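Local coordinates for protein luciferase-like enzymeAMP-CoA-ligase (Zophobas atratus, PDB 4W8O) that probably activates carboxylic acids with ATP, as an AMP-forming CoA ligase of the adenylate-forming (ANL) superfamily related to beetle luciferases, at residues F402-Y410 with V419-F427. Residues are numbered along the deposited sequence; the frame is centred on the assembly and turned at random.
Sequences FLKTGDIGY and VIERIKEMF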
loop_
_atom_site.group_PDB
_atom_site.type_symbol
_atom_site.label_atom_id
_atom_site.label_comp_id
_atom_site.label_asym_id
_atom_site.label_seq_id
_atom_site.Cartn_x
_atom_site.Cartn_y
_atom_site.Cartn_z
ATOM N N PHE A 402 -0.128 -21.211 7.333
ATOM C CA PHE A 402 0.854 -20.313 6.717
ATOM C C PHE A 402 0.402 -19.988 5.308
ATOM O O PHE A 402 -0.062 -20.872 4.597
ATOM C CB PHE A 402 2.233 -20.960 6.626
ATOM C CG PHE A 402 3.033 -20.918 7.904
ATOM C CD1 PHE A 402 2.609 -21.608 9.034
ATOM C CD2 PHE A 402 4.233 -20.221 7.957
ATOM C CE1 PHE A 402 3.361 -21.589 10.205
ATOM C CE2 PHE A 402 4.987 -20.193 9.123
ATOM C CZ PHE A 402 4.551 -20.875 10.250
ATOM N N LEU A 403 0.551 -18.727 4.907
ATOM C CA LEU A 403 0.278 -18.301 3.532
ATOM C C LEU A 403 1.366 -18.839 2.607
ATOM O O LEU A 403 2.554 -18.660 2.867
ATOM C CB LEU A 403 0.230 -16.770 3.431
ATOM C CG LEU A 403 0.086 -16.139 2.032
ATOM C CD1 LEU A 403 -1.322 -16.334 1.472
ATOM C CD2 LEU A 403 0.441 -14.657 2.065
ATOM N N LYS A 404 0.954 -19.489 1.527
ATOM C CA LYS A 404 1.884 -19.928 0.487
ATOM C C LYS A 404 2.147 -18.731 -0.417
ATOM O O LYS A 404 1.222 -18.225 -1.036
ATOM C CB LYS A 404 1.273 -21.076 -0.315
ATOM C CG LYS A 404 0.869 -22.278 0.528
ATOM C CD LYS A 404 0.099 -23.276 -0.316
ATOM C CE LYS A 404 -0.504 -24.380 0.525
ATOM N NZ LYS A 404 -1.574 -25.094 -0.233
ATOM N N THR A 405 3.390 -18.254 -0.471
ATOM C CA THR A 405 3.699 -17.040 -1.231
ATOM C C THR A 405 3.719 -17.275 -2.735
ATOM O O THR A 405 3.677 -16.318 -3.512
ATOM C CB THR A 405 5.072 -16.447 -0.872
ATOM O OG1 THR A 405 6.099 -17.391 -1.205
ATOM C CG2 THR A 405 5.136 -16.066 0.601
ATOM N N GLY A 406 3.814 -18.535 -3.143
ATOM C CA GLY A 406 3.986 -18.867 -4.552
ATOM C C GLY A 406 5.387 -18.594 -5.066
ATOM O O GLY A 406 5.627 -18.680 -6.274
ATOM N N ASP A 407 6.316 -18.281 -4.165
ATOM C CA ASP A 407 7.695 -17.993 -4.540
ATOM C C ASP A 407 8.607 -19.111 -4.059
ATOM O O ASP A 407 8.353 -19.727 -3.023
ATOM C CB ASP A 407 8.167 -16.671 -3.927
ATOM C CG ASP A 407 7.389 -15.474 -4.432
ATOM O OD1 ASP A 407 7.267 -15.320 -5.667
ATOM O OD2 ASP A 407 6.905 -14.682 -3.590
ATOM N N ILE A 408 9.661 -19.359 -4.828
ATOM C CA ILE A 408 10.715 -20.298 -4.479
ATOM C C ILE A 408 11.913 -19.479 -4.029
ATOM O O ILE A 408 12.286 -18.502 -4.695
ATOM C CB ILE A 408 11.108 -21.169 -5.690
ATOM C CG1 ILE A 408 9.940 -22.063 -6.115
ATOM C CG2 ILE A 408 12.338 -22.010 -5.397
ATOM C CD1 ILE A 408 9.359 -22.925 -5.012
ATOM N N GLY A 409 12.499 -19.870 -2.892
ATOM C CA GLY A 409 13.708 -19.229 -2.365
ATOM C C GLY A 409 14.412 -20.020 -1.260
ATOM O O GLY A 409 14.179 -21.218 -1.093
ATOM N N TYR A 410 15.282 -19.338 -0.517
ATOM C CA TYR A 410 16.041 -19.938 0.577
ATOM C C TYR A 410 16.538 -18.806 1.482
ATOM O O TYR A 410 16.460 -17.633 1.097
ATOM C CB TYR A 410 17.247 -20.725 0.029
ATOM C CG TYR A 410 18.269 -19.849 -0.652
ATOM C CD1 TYR A 410 18.178 -19.570 -2.013
ATOM C CD2 TYR A 410 19.317 -19.270 0.068
ATOM C CE1 TYR A 410 19.105 -18.754 -2.645
ATOM C CE2 TYR A 410 20.251 -18.452 -0.557
ATOM C CZ TYR A 410 20.134 -18.196 -1.915
ATOM O OH TYR A 410 21.049 -17.391 -2.549
ATOM N N VAL A 419 14.699 -14.605 -2.692
ATOM C CA VAL A 419 13.612 -15.092 -3.539
ATOM C C VAL A 419 14.185 -15.272 -4.929
ATOM O O VAL A 419 14.845 -14.370 -5.446
ATOM C CB VAL A 419 12.435 -14.090 -3.589
ATOM C CG1 VAL A 419 11.327 -14.597 -4.510
ATOM C CG2 VAL A 419 11.898 -13.830 -2.187
ATOM N N ILE A 420 13.946 -16.430 -5.534
ATOM C CA ILE A 420 14.570 -16.731 -6.819
ATOM C C ILE A 420 13.588 -16.870 -7.987
ATOM O O ILE A 420 13.910 -16.456 -9.097
ATOM C CB ILE A 420 15.545 -17.937 -6.718
ATOM C CG1 ILE A 420 14.825 -19.240 -6.364
ATOM C CG2 ILE A 420 16.621 -17.648 -5.677
ATOM C CD1 ILE A 420 15.758 -20.422 -6.150
ATOM N N GLU A 421 12.403 -17.427 -7.758
ATOM C CA GLU A 421 11.424 -17.589 -8.842
ATOM C C GLU A 421 10.023 -17.869 -8.324
ATOM O O GLU A 421 9.840 -18.203 -7.157
ATOM C CB GLU A 421 11.837 -18.727 -9.789
ATOM C CG GLU A 421 11.727 -20.124 -9.187
ATOM C CD GLU A 421 12.079 -21.216 -10.180
ATOM O OE1 GLU A 421 13.135 -21.099 -10.834
ATOM O OE2 GLU A 421 11.304 -22.189 -10.305
ATOM N N ARG A 422 9.045 -17.752 -9.214
ATOM C CA ARG A 422 7.664 -18.083 -8.899
ATOM C C ARG A 422 7.341 -19.499 -9.341
ATOM O O ARG A 422 7.844 -19.977 -10.360
ATOM C CB ARG A 422 6.702 -17.115 -9.586
ATOM C CG ARG A 422 6.800 -15.686 -9.082
ATOM C CD ARG A 422 5.475 -14.956 -9.226
ATOM N NE ARG A 422 4.391 -15.616 -8.494
ATOM C CZ ARG A 422 4.189 -15.538 -7.176
ATOM N NH1 ARG A 422 4.991 -14.824 -6.394
ATOM N NH2 ARG A 422 3.165 -16.181 -6.629
ATOM N N ILE A 423 6.489 -20.161 -8.572
ATOM C CA ILE A 423 5.971 -21.471 -8.941
ATOM C C ILE A 423 4.999 -21.297 -10.117
ATOM O O ILE A 423 4.099 -20.451 -10.064
ATOM C CB ILE A 423 5.265 -22.129 -7.738
ATOM C CG1 ILE A 423 6.274 -22.387 -6.611
ATOM C CG2 ILE A 423 4.573 -23.422 -8.152
ATOM C CD1 ILE A 423 5.652 -22.472 -5.234
ATOM N N LYS A 424 5.190 -22.076 -11.179
ATOM C CA LYS A 424 4.336 -21.974 -12.372
ATOM C C LYS A 424 2.922 -22.514 -12.141
ATOM O O LYS A 424 2.723 -23.457 -11.372
ATOM C CB LYS A 424 4.961 -22.715 -13.557
ATOM C CG LYS A 424 6.014 -21.923 -14.316
ATOM C CD LYS A 424 6.685 -22.777 -15.383
ATOM C CE LYS A 424 5.721 -23.171 -16.496
ATOM N NZ LYS A 424 6.327 -24.147 -17.443
ATOM N N GLU A 425 1.956 -21.908 -12.833
ATOM C CA GLU A 425 0.538 -22.300 -12.779
ATOM C C GLU A 425 -0.025 -22.531 -11.365
ATOM O O GLU A 425 -0.655 -23.554 -11.108
ATOM C CB GLU A 425 0.282 -23.533 -13.665
ATOM C CG GLU A 425 0.163 -23.224 -15.153
ATOM C CD GLU A 425 -0.691 -24.237 -15.899
ATOM O OE1 GLU A 425 -0.442 -25.457 -15.758
ATOM O OE2 GLU A 425 -1.611 -23.813 -16.635
ATOM N N MET A 426 0.198 -21.572 -10.465
ATOM C CA MET A 426 -0.391 -21.591 -9.121
ATOM C C MET A 426 -1.494 -20.527 -9.045
ATOM O O MET A 426 -1.247 -19.346 -9.318
ATOM C CB MET A 426 0.683 -21.338 -8.053
ATOM C CG MET A 426 0.356 -21.949 -6.693
ATOM S SD MET A 426 1.586 -21.633 -5.400
ATOM C CE MET A 426 1.099 -22.820 -4.145
ATOM N N PHE A 427 -2.705 -20.952 -8.682
ATOM C CA PHE A 427 -3.882 -20.068 -8.705
ATOM C C PHE A 427 -3.857 -18.989 -7.621
ATOM O O PHE A 427 -3.136 -19.099 -6.631
ATOM C CB PHE A 427 -5.175 -20.886 -8.605
ATOM C CG PHE A 427 -5.518 -21.628 -9.864
ATOM C CD1 PHE A 427 -5.034 -22.912 -10.090
ATOM C CD2 PHE A 427 -6.320 -21.039 -10.834
ATOM C CE1 PHE A 427 -5.350 -23.594 -11.258
ATOM C CE2 PHE A 427 -6.637 -21.716 -12.003
ATOM C CZ PHE A 427 -6.151 -22.994 -12.215
HETATM O O HOH W 1 3.534 -18.520 -8.107
#
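Asp407 and Arg422 form a salt bridge, with OD1 of Asp407 2.4 Å from NH1 of Arg422, a separation so short that its exact value is doubtful. Their flat groups stand almost perpendicular, carboxylate and guanidinium planes 87° apart. The arginine chain kinks at chi3 (59°), which folds the guanidinium back over the 402-410 backbone; one face lies above Gly406 O, while NH2 of Arg422 donates to Thr405 O (3.2 Å) on a carbonyl lone pair. The other carboxylate oxygen, OD2 of Asp407, is hydrogen-bonded to Tyr322 OH. Thr405 OG1 accepts from Asp407 N, closing an ST turn where the chain turns its corner, and is hydrogen-bonded to Leu377 O on strand 367-380. Gly406 O receives Ile423 N, and a water links it to Ile423 O.

On the sheet face away from the salt bridge, Ile408 spreads its two branches: CD1 meets CG1 of Ile423 at 3.5 Å, the chains crossing at about a right angle, and CG2 rests against CD1 of Ile420 (3.8 Å). CB of Ile408 sits beside the CG of Glu421. Further out, CG2 of Ile420 approaches CE1 of the Tyr410 ring obliquely.

Ile408 N donates to Glu421 O (2.6 Å), while Ile408 O takes both Ile420 N (2.8 Å) and Glu421 N (3.2 Å), so the register slips by one residue. This is a classic beta bulge in the hairpin 403-411/417-422, whose second strand edges a five-stranded antiparallel sheet. Thr405-Gly406-Asp407 matches the Thr-Gly-Asp motif of ANL enzymes; in relatives the matching aspartate and arginine hold the nucleotide ribose, consistent with a similar role here.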